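Local coordinates for protein B (Streptococcus agalactiae, PDB 5H6I) that acts as a secreted, membrane-permeabilizing CAMP factor toxin and also belongs to the bacterial proteins that bind the Fc part of IgG, at residues 132-135 with 136-140; 141-145 with 146-150. All coordinates share one frame; numbering follows the deposited sequence.

Contact 1: residues 132-135 with 136-140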
# COMPACT_ATOMS: atom_id res chain seq x y z
N THR A 132 11.46 -2.27 -5.31
CA THR A 132 11.78 -3.55 -5.93
C THR A 132 13.27 -3.86 -5.80
O THR A 132 13.66 -4.97 -5.44
CB THR A 132 11.36 -3.54 -7.40
OG1 THR A 132 9.93 -3.62 -7.50
CG2 THR A 132 11.98 -4.72 -8.15
N LYS A 133 14.12 -2.86 -6.07
CA LYS A 133 15.56 -3.05 -5.93
C LYS A 133 15.95 -3.35 -4.49
O LYS A 133 16.94 -4.05 -4.25
CB LYS A 133 16.30 -1.81 -6.44
CG LYS A 133 16.78 -1.93 -7.88
CD LYS A 133 16.68 -0.60 -8.62
CE LYS A 133 17.73 0.39 -8.12
NZ LYS A 133 17.67 1.68 -8.86
N LEU A 134 15.19 -2.83 -3.52
CA LEU A 134 15.51 -3.09 -2.12
C LEU A 134 15.12 -4.51 -1.73
O LEU A 134 15.91 -5.22 -1.10
CB LEU A 134 14.81 -2.06 -1.23
CG LEU A 134 15.03 -2.23 0.28
CD1 LEU A 134 16.51 -2.39 0.58
CD2 LEU A 134 14.46 -1.04 1.03
N VAL A 135 13.91 -4.93 -2.09
CA VAL A 135 13.45 -6.27 -1.73
C VAL A 135 14.31 -7.33 -2.39
O VAL A 135 14.54 -8.40 -1.82
CB VAL A 135 11.96 -6.43 -2.10
CG1 VAL A 135 11.47 -7.84 -1.77
CG2 VAL A 135 11.11 -5.39 -1.38
N ILE A 136 14.81 -7.06 -3.60
CA ILE A 136 15.69 -8.01 -4.27
C ILE A 136 16.95 -8.24 -3.45
O ILE A 136 17.41 -9.37 -3.30
CB ILE A 136 16.02 -7.51 -5.70
CG1 ILE A 136 14.83 -7.75 -6.63
CG2 ILE A 136 17.26 -8.21 -6.24
CD1 ILE A 136 15.02 -7.18 -8.02
N ARG A 137 17.52 -7.16 -2.89
CA ARG A 137 18.70 -7.31 -2.04
C ARG A 137 18.36 -8.07 -0.76
O ARG A 137 19.18 -8.86 -0.27
CB ARG A 137 19.29 -5.94 -1.72
CG ARG A 137 19.65 -5.12 -2.95
CD ARG A 137 21.10 -5.32 -3.35
NE ARG A 137 21.93 -4.17 -3.01
CZ ARG A 137 22.24 -3.20 -3.86
NH1 ARG A 137 21.80 -3.24 -5.11
NH2 ARG A 137 23.00 -2.18 -3.46
N ILE A 138 17.18 -7.83 -0.20
CA ILE A 138 16.75 -8.56 0.99
C ILE A 138 16.66 -10.05 0.70
O ILE A 138 17.01 -10.89 1.54
CB ILE A 138 15.41 -8.00 1.51
CG1 ILE A 138 15.54 -6.51 1.83
CG2 ILE A 138 14.95 -8.76 2.74
CD1 ILE A 138 14.26 -5.89 2.36
N LEU A 139 16.19 -10.40 -0.50
CA LEU A 139 16.07 -11.80 -0.88
C LEU A 139 17.40 -12.40 -1.32
O LEU A 139 17.61 -13.61 -1.18
CB LEU A 139 15.05 -11.96 -2.00
CG LEU A 139 13.58 -11.72 -1.65
CD1 LEU A 139 12.81 -11.28 -2.89
CD2 LEU A 139 12.96 -12.97 -1.06
N ASP A 140 18.30 -11.58 -1.85
CA ASP A 140 19.56 -12.05 -2.42
C ASP A 140 20.46 -12.64 -1.34
O ASP A 140 20.90 -11.91 -0.45
CB ASP A 140 20.27 -10.90 -3.13
CG ASP A 140 21.41 -11.36 -4.01
OD1 ASP A 140 21.62 -12.59 -4.12
OD2 ASP A 140 22.09 -10.50 -4.60
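The shortest bond between 132-135 and 136-140 runs from L139 N to the carbonyl oxygen of V135, at 2.9 Å. I138 N reaches L134 O at 3.0 Å, and I136 N makes a comparable bond to T132 O. Between them the R137 N to K133 O bond is stretched to 3.4 Å and is weak. Three sound bonds and one weak one thus make an i to i+4 series along the last turns of an alpha-helix. D140 N completes it with a 2.8 Å bond to I136 O, just as D140 becomes the first residue to abandon helical angles.

The side chains follow the same spacing. V135 and L139 run alongside each other in the same direction, with methyl CG1 of V135 3.9 Å from CD1 of L139. That methyl is placed by a first torsion of 179°, which turns it opposite the backbone N and beside the carbonyl carbon. T132 and I136 instead cross at a slant, CG2 of the threonine meeting CD1 of the isoleucine at 3.9 Å, while T132 OG1 bonds back to the carbonyl of G128. A looser contact, 4.3 Å, joins CG of L134 to CD1 of I138. R137 brings its CG to 3.2 Å from K133 O; two kinks along its chain then carry NH2 of the guanidinium to S147 O.

These side chains serve different neighbours of helix 121-139. T132, V135 and L139 touch helix 65-84, whereas L134, V135 and I138 pack on helix 93-115. R98 from the latter also bonds to I138 O near the helix end. K133, L134 and R137 meet helix 145-163, the next helix in the chain.

Contact 2: residues 141-145 with 146-150; sequences PFASV and DSIKA
An N-cap opens helix 145-163, with S144 in the capping position just before its first turn. S144 OG accepts the backbone N-H of S147 at 3.2 Å, fairly straight at 156°. A first torsion of 60° sets this hydroxyl between its own backbone N and carbonyl carbon, within range of the amide. S147 replies through its side chain, OG donating to S144 O at 2.9 Å. I148 N bonds to that same oxygen at 3.1 Å, and both donors arrive from one face of the carbonyl plane, so two bonds grip it. One residue on, K149 N bonds to V145 O at 3.0 Å, and the regular helical pattern is under way.

Apolar contact is slight: A143 CB, from the loop that precedes the helix, lies 4.2 Å from CG1 of I148. The same methyl has the hydroxyl OG of S147 as a neighbour at 3.7 Å. V145 and I148 continue onto helix 93-115, touching N93 and S97, and R98 and A101, respectively. A serine that caps the amide three residues ahead is a classic serine N-cap, here where the loop between helices 121-139 and 145-163 passes into the second helix.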
# COMPACT_ATOMS: atom_id res chain seq x y z
N PRO A 141 20.77 -13.94 -1.38
CA PRO A 141 21.69 -14.50 -0.38
C PRO A 141 23.10 -13.96 -0.50
O PRO A 141 23.84 -13.95 0.49
CB PRO A 141 21.63 -16.01 -0.66
CG PRO A 141 20.41 -16.22 -1.50
CD PRO A 141 20.26 -14.97 -2.30
N PHE A 142 23.50 -13.51 -1.69
CA PHE A 142 24.83 -12.97 -1.92
C PHE A 142 24.91 -11.47 -1.65
O PHE A 142 26.00 -10.90 -1.74
CB PHE A 142 25.28 -13.27 -3.35
CG PHE A 142 25.35 -14.73 -3.67
CD1 PHE A 142 25.79 -15.64 -2.72
CD2 PHE A 142 24.98 -15.20 -4.92
CE1 PHE A 142 25.86 -16.99 -3.01
CE2 PHE A 142 25.05 -16.55 -5.22
CZ PHE A 142 25.49 -17.45 -4.26
N ALA A 143 23.80 -10.83 -1.32
CA ALA A 143 23.81 -9.40 -1.04
C ALA A 143 24.47 -9.14 0.31
O ALA A 143 24.00 -9.64 1.34
CB ALA A 143 22.39 -8.84 -1.06
N SER A 144 25.55 -8.37 0.30
CA SER A 144 26.23 -8.03 1.54
C SER A 144 25.39 -7.05 2.36
O SER A 144 24.44 -6.43 1.86
CB SER A 144 27.60 -7.43 1.25
OG SER A 144 27.49 -6.25 0.47
N VAL A 145 25.74 -6.93 3.64
CA VAL A 145 25.05 -5.99 4.52
C VAL A 145 25.23 -4.56 4.02
O VAL A 145 24.31 -3.74 4.10
CB VAL A 145 25.54 -6.16 5.97
CG1 VAL A 145 25.31 -4.90 6.78
CG2 VAL A 145 24.86 -7.35 6.62
N ASP A 146 26.41 -4.26 3.47
CA ASP A 146 26.65 -2.92 2.94
C ASP A 146 25.78 -2.63 1.72
O ASP A 146 25.24 -1.53 1.59
CB ASP A 146 28.13 -2.76 2.59
CG ASP A 146 29.00 -2.52 3.81
OD1 ASP A 146 28.44 -2.33 4.91
OD2 ASP A 146 30.24 -2.52 3.68
N SER A 147 25.63 -3.61 0.82
CA SER A 147 24.81 -3.39 -0.36
C SER A 147 23.33 -3.27 -0.02
O SER A 147 22.57 -2.64 -0.76
CB SER A 147 25.03 -4.52 -1.37
OG SER A 147 24.38 -5.70 -0.97
N ILE A 148 22.91 -3.86 1.10
CA ILE A 148 21.53 -3.69 1.55
C ILE A 148 21.34 -2.29 2.13
O ILE A 148 20.38 -1.59 1.79
CB ILE A 148 21.17 -4.78 2.58
CG1 ILE A 148 21.03 -6.14 1.89
CG2 ILE A 148 19.88 -4.41 3.31
CD1 ILE A 148 20.68 -7.26 2.84
N LYS A 149 22.25 -1.87 3.01
CA LYS A 149 22.15 -0.54 3.60
C LYS A 149 22.34 0.56 2.57
O LYS A 149 21.72 1.63 2.69
CB LYS A 149 23.17 -0.40 4.73
CG LYS A 149 23.10 0.93 5.48
CD LYS A 149 21.69 1.19 5.99
CE LYS A 149 21.35 2.67 5.91
NZ LYS A 149 19.97 2.95 6.40
N ALA A 150 23.17 0.32 1.55
CA ALA A 150 23.32 1.30 0.48
C ALA A 150 22.03 1.45 -0.32
O ALA A 150 21.70 2.55 -0.78
CB ALA A 150 24.48 0.91 -0.43

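In the fold
Contacts 1 and 2 are consecutive in the chain: helix 121-139 ends in the first, and helix 145-163 begins in the second, so they lie on the two sides of the connection between successive helices. Their centres lie 9 Å apart. A probable hydrogen bond joins them, R137 NH2 to S147 O at 2.8 Å, tying the end of one helix to the first turn of the next. Packing contacts add to it, with A143 CB 3.3 Å and I148 CD1 3.8 Å from R137 O, and L134 CD1 4.1 Å from I148 O. R98 of helix 93-115 meets both contacts. The pair thus illustrates how one helix end and one helix start share a neighbouring helix.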